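PDB 3OWA: acyl-CoA dehydrogenase from Bacillus anthracis, which probably catalyses the FAD-dependent alpha,beta-dehydrogenation of acyl-CoA thioesters to enoyl-CoA products. Local coordinates for residues A[284-289]-A[381-386]; A[46-51]-A[106-111]; A[275-280]-A[319-324]. All coordinates share one frame; numbering follows the deposited sequence.

Overall arrangement
From the N terminus, contact 2 is the first to close: 106-111 returns to 46-51 after a loop of 54 residues, joining two parts of the N-terminal helical domain. The chain then builds the strands of the middle domain before entering helix 257-293, which serves both remaining contacts. Contact 3 brings helix 305-336 back to 275-280, and contact 1 brings the end of helix 358-383 to 284-289; because their segments alternate, the two loops cross. Contact 2 touches contact 3 where Ser106 OG packs 3.3 Å from Gly278 C, joining the N-terminal domain to the C-terminal helices. Contact 1, its centre about 18 Å from that of contact 3, contributes part of one FAD site.

Contact 1 (A[284-289]-A[381-386]); sequences VEISAQ and QIHGGY. With FAD (flavin-adenine dinucleotide), chain J.
The shortest polar bond here runs from the ribose hydroxyl O3B of FAD to the backbone carbonyl Gln381 O, 2.6 Å away, while the next residue, Ile382, turns its side chain from the cofactor toward Ser287. FAD is held a second time by Gly385 N, which donates to the phosphate oxygen O1P at 2.8 Å with an N-H...O angle of 156°. Gly384 leaves the helix between these two anchors with a positive phi (66°). Lacking side chains, Gly384 leaves room for the bridging oxygen O3P and Gly385 for the ribityl hydroxyl O3'.

On the side facing helix 257-293 no hydrogen bond crosses; the contact is van der Waals. Ile382 sends CD1 to Ser287 CB at 3.9 Å; its CG1 stands opposite the carbonyl carbon (chi1 -76°), which carries the tip outward from the helix. Alongside it the His383 ring offers CE1 to Ile286 O at 3.9 Å and to Ser287 CA at 4.1 Å, both approached obliquely. The ring's rotation is fixed by ND1, hydrogen-bonded to Gly379 O one turn back, and by stacking with Tyr290.

Both ends of 381-386 meet the second subunit, which also binds this FAD, for example through its Thr410 and Ser160, so the site lies at the dimer interface. Gln381 OE1 is hydrogen-bonded to Arg402, and NE2 to Glu412 and the carbonyl of Arg405, all of the second subunit; Tyr386 OH is hydrogen-bonded to Gln185 of that subunit.

Chemically, then, the end of helix 358-383 has two faces: Ile382 and His383 seat it on its neighbour, where Ser287 OG and His383 ND1 are each paired with a carbonyl of their own helix (Ala283 O for the serine), whereas the hydrogen bonds these segments make to FAD use main-chain atoms and so do not depend on side-chain identity.

Contact 2 (A[46-51]-A[106-111]); sequences DFIVNE and SRAGGF
Ile48 and Arg107 meet through two first torsions of the same kind: Ile48 holds CG2 opposite its backbone N (chi1 -87° for CG1), and Arg107 extends CG opposite its own N (chi1 177°). Arg107 then bends at its second torsion (90°), which swings the guanidinium off the line of CB and CG and brings it across to Val49.

The aliphatic part of this arginine does the first share of the packing. Ile48 CG2 lies 3.8 Å from Arg107 CG and the same distance from Arg107 CB, the two side chains running past each other in opposite directions. The same methyl also reaches Ala108 CB at 4.1 Å, so a single branch of Ile48 spans two consecutive residues of the turn. The backbones are nearest at this point too, with Ile48 CA and Ala108 CA 6.6 Å apart.

The charged end is packed differently. Val49 CG2 sits over one face of the guanidinium, 3.5 Å from Arg107 NH1 and 3.9 Å from Arg107 CZ. The methyl therefore packs on the flat face by van der Waals contact, and no hydrogen bond links the two segments. The contact grades from buried Ile48 and Ala108 to a partly exposed margin of Val49 and Arg107.

Around it, helix 35-52 and the turn leading into helix 110-122 share an apolar core of the N-terminal domain. Phe105, on helix 95-105, is touched by Phe47, Ile48 and Phe111, while helix 64-76 receives Phe47 through Ala74 and Phe111 through Leu70 and Leu71. The contact thus joins helix 35-52 to the turn between helices 95-105 and 110-122, with no strand among the neighbours named.

Contact 3 (A[275-280]-A[319-324]); sequences GTVGSA and YAAESS
Val277 of helix 257-293 packs on Ala321 and Glu322 of helix 305-336, a pairing within the helical bundle that forms the C-terminal domain of the acyl-CoA dehydrogenase fold. The two segments run in roughly opposite directions and are closest between Val277 CA and Glu322 CA, 5.9 Å apart.

Along 319-324, Tyr319 comes first and points away from Val277; its hydroxyl is hydrogen-bonded to Thr513, and the ring meets that of Tyr531. Ala320 takes no part and packs on Phe535 of helix 526-554. Ala321 is the first residue to touch: its CB lies 3.7 Å from Val277 CG2, a short methyl that lets the valine come close to the helix backbone. CG2 is equally near the main chain, with Glu322 N at 3.7 Å.

At Glu322 only the root of the side chain is used. Val277 CG1, opposite its own backbone N (chi1 157°), reaches Glu322 CB at 3.9 Å, and the two side chains cross at about a right angle. Beyond CG the glutamate extends away from this meeting, and its buried carboxylate is well supplied with partners: OE1 makes a salt bridge to Arg512 and a hydrogen bond with the hydroxyl of Tyr595, and OE2 a salt bridge to Lys281, which belongs to the same helix as Val277. The two positive groups, Arg512 and Lys281, would probably favour the ionised carboxylate.

Ser323 faces the other way and ties the chain to itself and to helix 490-520, its OG being hydrogen-bonded to Arg512 as well. That hydroxyl donates to Tyr319 O at 2.7 Å, lying 38° out of the carbonyl plane, while Ser323 N reaches the same oxygen from the opposite face. In this position Ser323 OG also stands 3.7 Å above the plane of the Tyr319 ring, over its centre.

Contact 1 (A[284-289]-A[381-386])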
# COMPACT_ATOMS: atom_id res chain seq x y z
N VAL A 284 7.32 0.94 -13.82
CA VAL A 284 8.32 -0.08 -14.13
C VAL A 284 9.54 0.57 -14.78
O VAL A 284 10.67 0.33 -14.38
CB VAL A 284 7.74 -1.19 -15.02
CG1 VAL A 284 8.90 -2.11 -15.58
CG2 VAL A 284 6.74 -2.08 -14.22
N GLU A 285 9.28 1.43 -15.76
CA GLU A 285 10.31 2.08 -16.53
C GLU A 285 11.26 2.94 -15.68
O GLU A 285 12.48 2.79 -15.75
CB GLU A 285 9.68 2.93 -17.63
CG GLU A 285 10.71 3.68 -18.46
CD GLU A 285 10.09 4.48 -19.64
OE1 GLU A 285 10.87 4.75 -20.60
OE2 GLU A 285 8.87 4.84 -19.61
N ILE A 286 10.70 3.84 -14.88
CA ILE A 286 11.55 4.70 -14.06
C ILE A 286 12.28 3.94 -12.94
O ILE A 286 13.38 4.31 -12.57
CB ILE A 286 10.83 5.96 -13.56
CG1 ILE A 286 9.80 5.62 -12.50
CG2 ILE A 286 10.21 6.68 -14.75
CD1 ILE A 286 8.93 6.84 -12.12
N SER A 287 11.69 2.86 -12.46
CA SER A 287 12.32 2.03 -11.48
C SER A 287 13.47 1.24 -12.08
O SER A 287 14.48 1.07 -11.43
CB SER A 287 11.30 1.06 -10.83
OG SER A 287 10.26 1.82 -10.25
N ALA A 288 13.31 0.77 -13.32
CA ALA A 288 14.35 -0.01 -13.97
C ALA A 288 15.49 0.92 -14.31
O ALA A 288 16.66 0.57 -14.10
CB ALA A 288 13.81 -0.67 -15.23
N GLN A 289 15.19 2.12 -14.79
CA GLN A 289 16.25 3.09 -15.08
C GLN A 289 16.99 3.47 -13.79
O GLN A 289 18.21 3.54 -13.79
CB GLN A 289 15.72 4.37 -15.75
CG GLN A 289 14.93 4.17 -17.01
CD GLN A 289 14.32 5.49 -17.54
OE1 GLN A 289 13.84 6.35 -16.78
NE2 GLN A 289 14.35 5.63 -18.85
N GLN A 381 10.07 2.04 -2.97
CA GLN A 381 11.02 1.27 -2.20
C GLN A 381 12.34 1.09 -2.97
O GLN A 381 13.43 1.20 -2.41
CB GLN A 381 10.48 -0.13 -1.85
CG GLN A 381 11.26 -0.82 -0.75
CD GLN A 381 11.05 -0.12 0.60
OE1 GLN A 381 10.14 0.69 0.70
NE2 GLN A 381 11.92 -0.38 1.61
N ILE A 382 12.24 0.82 -4.25
CA ILE A 382 13.46 0.72 -5.09
C ILE A 382 14.30 2.03 -5.08
O ILE A 382 15.54 2.00 -5.12
CB ILE A 382 13.09 0.37 -6.54
CG1 ILE A 382 12.73 -1.11 -6.66
CG2 ILE A 382 14.27 0.63 -7.53
CD1 ILE A 382 12.03 -1.44 -7.94
N HIS A 383 13.62 3.18 -5.02
CA HIS A 383 14.30 4.49 -4.97
C HIS A 383 14.81 4.81 -3.56
O HIS A 383 15.64 5.69 -3.39
CB HIS A 383 13.33 5.64 -5.41
CG HIS A 383 13.14 5.75 -6.90
ND1 HIS A 383 12.32 4.90 -7.61
CD2 HIS A 383 13.66 6.62 -7.80
CE1 HIS A 383 12.36 5.23 -8.90
NE2 HIS A 383 13.14 6.29 -9.03
N GLY A 384 14.35 4.08 -2.55
CA GLY A 384 14.77 4.41 -1.19
C GLY A 384 14.25 5.77 -0.75
O GLY A 384 13.14 6.18 -1.11
N GLY A 385 15.06 6.50 0.00
CA GLY A 385 14.70 7.85 0.50
C GLY A 385 14.38 8.82 -0.64
O GLY A 385 13.61 9.74 -0.44
N TYR A 386 14.95 8.61 -1.85
CA TYR A 386 14.58 9.47 -2.98
C TYR A 386 13.11 9.32 -3.37
O TYR A 386 12.48 10.28 -3.87
CB TYR A 386 15.52 9.19 -4.18
CG TYR A 386 16.98 9.35 -3.76
CD1 TYR A 386 17.61 10.61 -3.82
CD2 TYR A 386 17.72 8.26 -3.27
CE1 TYR A 386 18.94 10.80 -3.42
CE2 TYR A 386 19.07 8.43 -2.83
CZ TYR A 386 19.68 9.72 -2.94
OH TYR A 386 21.00 9.92 -2.52
PA FAD J . 19.56 2.99 -1.07
O1A FAD J . 20.09 3.48 -2.40
O2A FAD J . 20.62 2.63 -0.09
O5B FAD J . 18.59 1.77 -1.39
C5B FAD J . 17.84 1.74 -2.57
C4B FAD J . 17.11 0.43 -2.67
O4B FAD J . 18.05 -0.62 -2.84
C3B FAD J . 16.30 0.11 -1.41
O3B FAD J . 15.16 -0.62 -1.78
C2B FAD J . 17.23 -0.84 -0.67
O2B FAD J . 16.53 -1.71 0.18
C1B FAD J . 17.88 -1.60 -1.83
N9A FAD J . 19.19 -2.18 -1.46
C8A FAD J . 20.35 -1.51 -1.10
N7A FAD J . 21.33 -2.43 -0.86
C5A FAD J . 20.81 -3.65 -1.08
C6A FAD J . 21.34 -4.94 -0.98
N6A FAD J . 22.56 -5.15 -0.47
N1A FAD J . 20.53 -6.01 -1.29
C2A FAD J . 19.21 -5.83 -1.67
N3A FAD J . 18.71 -4.55 -1.77
C4A FAD J . 19.47 -3.50 -1.47
N1 FAD J . 20.12 9.40 7.85
C2 FAD J . 20.85 9.77 8.94
O2 FAD J . 21.95 9.26 9.10
N3 FAD J . 20.36 10.73 9.82
C4 FAD J . 19.13 11.31 9.64
O4 FAD J . 18.73 12.16 10.45
C4X FAD J . 18.38 10.92 8.54
N5 FAD J . 17.13 11.48 8.31
C5X FAD J . 16.41 11.13 7.19
C6 FAD J . 15.19 11.77 6.93
C7 FAD J . 14.49 11.42 5.78
C7M FAD J . 13.15 12.07 5.50
C8 FAD J . 15.02 10.47 4.91
C8M FAD J . 14.31 10.04 3.66
C9 FAD J . 16.23 9.83 5.17
C9A FAD J . 16.95 10.18 6.30
N10 FAD J . 18.16 9.55 6.56
C10 FAD J . 18.89 9.96 7.65
C1' FAD J . 18.74 8.53 5.62
C2' FAD J . 17.76 7.35 5.45
O2' FAD J . 17.46 6.57 6.62
C3' FAD J . 18.18 6.53 4.21
O3' FAD J . 17.30 6.81 3.15
C4' FAD J . 18.18 5.06 4.50
O4' FAD J . 19.06 4.85 5.59
C5' FAD J . 18.43 4.32 2.89
O5' FAD J . 19.33 4.85 2.00
P FAD J . 19.04 5.32 0.48
O1P FAD J . 17.79 6.17 0.58
O2P FAD J . 20.13 6.05 -0.20
O3P FAD J . 18.58 4.05 -0.35

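Contact 2 (A[46-51]-A[106-111])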
# COMPACT_ATOMS: atom_id res chain seq x y z
N ASP A 46 3.77 12.14 -27.72
CA ASP A 46 4.55 13.32 -28.08
C ASP A 46 3.94 14.60 -27.52
O ASP A 46 4.65 15.46 -26.99
CB ASP A 46 4.64 13.45 -29.59
CG ASP A 46 5.54 12.37 -30.23
OD1 ASP A 46 6.34 11.72 -29.51
OD2 ASP A 46 5.45 12.20 -31.46
N PHE A 47 2.63 14.75 -27.68
CA PHE A 47 1.92 15.86 -27.04
C PHE A 47 2.24 15.93 -25.54
O PHE A 47 2.72 16.96 -25.07
CB PHE A 47 0.40 15.79 -27.26
CG PHE A 47 -0.36 16.82 -26.46
CD1 PHE A 47 -1.13 16.45 -25.37
CD2 PHE A 47 -0.27 18.18 -26.77
CE1 PHE A 47 -1.82 17.41 -24.61
CE2 PHE A 47 -0.97 19.15 -26.02
CZ PHE A 47 -1.73 18.76 -24.95
N ILE A 48 2.01 14.84 -24.81
CA ILE A 48 2.23 14.80 -23.36
C ILE A 48 3.70 15.13 -22.97
O ILE A 48 3.96 16.02 -22.14
CB ILE A 48 1.70 13.47 -22.71
CG1 ILE A 48 0.22 13.60 -22.34
CG2 ILE A 48 2.36 13.25 -21.36
CD1 ILE A 48 -0.71 13.54 -23.46
N VAL A 49 4.65 14.49 -23.65
CA VAL A 49 6.06 14.65 -23.34
C VAL A 49 6.57 16.03 -23.76
O VAL A 49 7.26 16.70 -22.98
CB VAL A 49 6.90 13.50 -24.00
CG1 VAL A 49 8.40 13.81 -23.98
CG2 VAL A 49 6.65 12.17 -23.33
N ASN A 50 6.30 16.43 -25.00
CA ASN A 50 6.75 17.72 -25.50
C ASN A 50 6.01 18.93 -24.91
O ASN A 50 6.65 19.93 -24.62
CB ASN A 50 6.70 17.76 -27.03
CG ASN A 50 7.62 16.72 -27.66
OD1 ASN A 50 8.59 16.28 -27.04
ND2 ASN A 50 7.35 16.35 -28.91
N GLU A 51 4.69 18.86 -24.72
CA GLU A 51 3.91 20.07 -24.34
C GLU A 51 3.49 20.11 -22.89
O GLU A 51 3.52 21.16 -22.26
CB GLU A 51 2.67 20.23 -25.23
CG GLU A 51 2.98 20.10 -26.73
CD GLU A 51 3.80 21.26 -27.24
OE1 GLU A 51 3.39 22.41 -27.02
OE2 GLU A 51 4.84 21.05 -27.90
N SER A 106 -1.94 9.09 -18.96
CA SER A 106 -1.47 8.75 -17.59
C SER A 106 -0.05 9.25 -17.24
O SER A 106 0.26 9.53 -16.09
CB SER A 106 -1.59 7.25 -17.34
OG SER A 106 -0.57 6.61 -18.07
N ARG A 107 0.80 9.44 -18.25
CA ARG A 107 2.13 10.01 -18.03
C ARG A 107 2.06 11.39 -17.32
O ARG A 107 2.98 11.77 -16.59
CB ARG A 107 2.89 10.04 -19.37
CG ARG A 107 4.27 10.67 -19.34
CD ARG A 107 5.38 9.64 -19.04
NE ARG A 107 6.68 10.31 -19.07
CZ ARG A 107 7.54 10.24 -20.09
NH1 ARG A 107 7.26 9.47 -21.13
NH2 ARG A 107 8.68 10.91 -20.04
N ALA A 108 0.94 12.11 -17.48
CA ALA A 108 0.87 13.48 -17.05
C ALA A 108 0.20 13.60 -15.68
O ALA A 108 -0.37 14.65 -15.38
CB ALA A 108 0.11 14.31 -18.08
N GLY A 109 0.22 12.53 -14.89
CA GLY A 109 -0.36 12.58 -13.54
C GLY A 109 -1.79 13.07 -13.55
O GLY A 109 -2.65 12.55 -14.27
N GLY A 110 -2.07 14.04 -12.68
CA GLY A 110 -3.43 14.54 -12.52
C GLY A 110 -4.02 15.17 -13.76
O GLY A 110 -5.21 15.27 -13.89
N PHE A 111 -3.19 15.64 -14.69
CA PHE A 111 -3.74 16.11 -15.93
C PHE A 111 -4.49 15.01 -16.70
O PHE A 111 -5.30 15.32 -17.57
CB PHE A 111 -2.62 16.74 -16.80
CG PHE A 111 -3.15 17.56 -17.94
CD1 PHE A 111 -3.90 18.72 -17.70
CD2 PHE A 111 -2.89 17.19 -19.25
CE1 PHE A 111 -4.40 19.47 -18.75
CE2 PHE A 111 -3.40 17.95 -20.31
CZ PHE A 111 -4.13 19.09 -20.06

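Contact 3 (A[275-280]-A[319-324])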
# COMPACT_ATOMS: atom_id res chain seq x y z
N GLY A 275 -5.98 3.66 -17.72
CA GLY A 275 -5.09 4.67 -17.14
C GLY A 275 -4.10 4.06 -16.14
O GLY A 275 -2.89 4.38 -16.17
N THR A 276 -4.57 3.20 -15.24
CA THR A 276 -3.66 2.65 -14.23
C THR A 276 -2.61 1.77 -14.90
O THR A 276 -1.49 1.63 -14.42
CB THR A 276 -4.42 1.85 -13.16
OG1 THR A 276 -5.14 0.80 -13.82
CG2 THR A 276 -5.41 2.78 -12.38
N VAL A 277 -2.96 1.20 -16.05
CA VAL A 277 -2.04 0.33 -16.75
C VAL A 277 -0.91 1.16 -17.33
O VAL A 277 0.26 0.73 -17.30
CB VAL A 277 -2.75 -0.51 -17.86
CG1 VAL A 277 -1.76 -0.96 -18.92
CG2 VAL A 277 -3.40 -1.76 -17.25
N GLY A 278 -1.25 2.34 -17.87
CA GLY A 278 -0.21 3.27 -18.36
C GLY A 278 0.72 3.71 -17.24
O GLY A 278 1.94 3.75 -17.40
N SER A 279 0.16 4.02 -16.07
CA SER A 279 0.98 4.41 -14.97
C SER A 279 1.86 3.29 -14.45
O SER A 279 2.98 3.55 -14.04
CB SER A 279 0.12 4.97 -13.81
OG SER A 279 -0.72 6.03 -14.28
N ALA A 280 1.34 2.06 -14.42
CA ALA A 280 2.14 0.96 -13.93
C ALA A 280 3.32 0.73 -14.86
O ALA A 280 4.41 0.45 -14.39
CB ALA A 280 1.27 -0.35 -13.78
N TYR A 319 1.66 -6.93 -16.96
CA TYR A 319 1.33 -7.73 -18.14
C TYR A 319 -0.08 -8.27 -17.95
O TYR A 319 -0.90 -8.17 -18.84
CB TYR A 319 2.30 -8.91 -18.33
CG TYR A 319 1.97 -9.77 -19.55
CD1 TYR A 319 2.25 -9.32 -20.85
CD2 TYR A 319 1.38 -11.04 -19.40
CE1 TYR A 319 1.94 -10.11 -21.97
CE2 TYR A 319 1.08 -11.84 -20.53
CZ TYR A 319 1.37 -11.36 -21.80
OH TYR A 319 1.08 -12.13 -22.90
N ALA A 320 -0.38 -8.82 -16.77
CA ALA A 320 -1.72 -9.37 -16.60
C ALA A 320 -2.79 -8.27 -16.66
O ALA A 320 -3.83 -8.47 -17.28
CB ALA A 320 -1.84 -10.21 -15.31
N ALA A 321 -2.50 -7.09 -16.09
CA ALA A 321 -3.45 -5.97 -16.15
C ALA A 321 -3.66 -5.45 -17.57
O ALA A 321 -4.79 -5.19 -18.00
CB ALA A 321 -3.00 -4.80 -15.18
N GLU A 322 -2.55 -5.24 -18.28
CA GLU A 322 -2.62 -4.76 -19.64
C GLU A 322 -3.41 -5.75 -20.51
O GLU A 322 -4.28 -5.33 -21.29
CB GLU A 322 -1.22 -4.58 -20.23
CG GLU A 322 -1.23 -4.10 -21.67
CD GLU A 322 0.14 -4.18 -22.32
OE1 GLU A 322 0.91 -5.18 -22.11
OE2 GLU A 322 0.46 -3.23 -23.08
N SER A 323 -3.13 -7.05 -20.37
CA SER A 323 -3.85 -8.07 -21.14
C SER A 323 -5.35 -8.05 -20.85
O SER A 323 -6.17 -8.08 -21.77
CB SER A 323 -3.29 -9.47 -20.89
OG SER A 323 -1.88 -9.49 -21.03
N SER A 324 -5.73 -8.03 -19.58
CA SER A 324 -7.14 -8.12 -19.28
C SER A 324 -7.93 -6.82 -19.60
O SER A 324 -9.11 -6.88 -19.97
CB SER A 324 -7.37 -8.58 -17.82
OG SER A 324 -6.82 -7.66 -16.90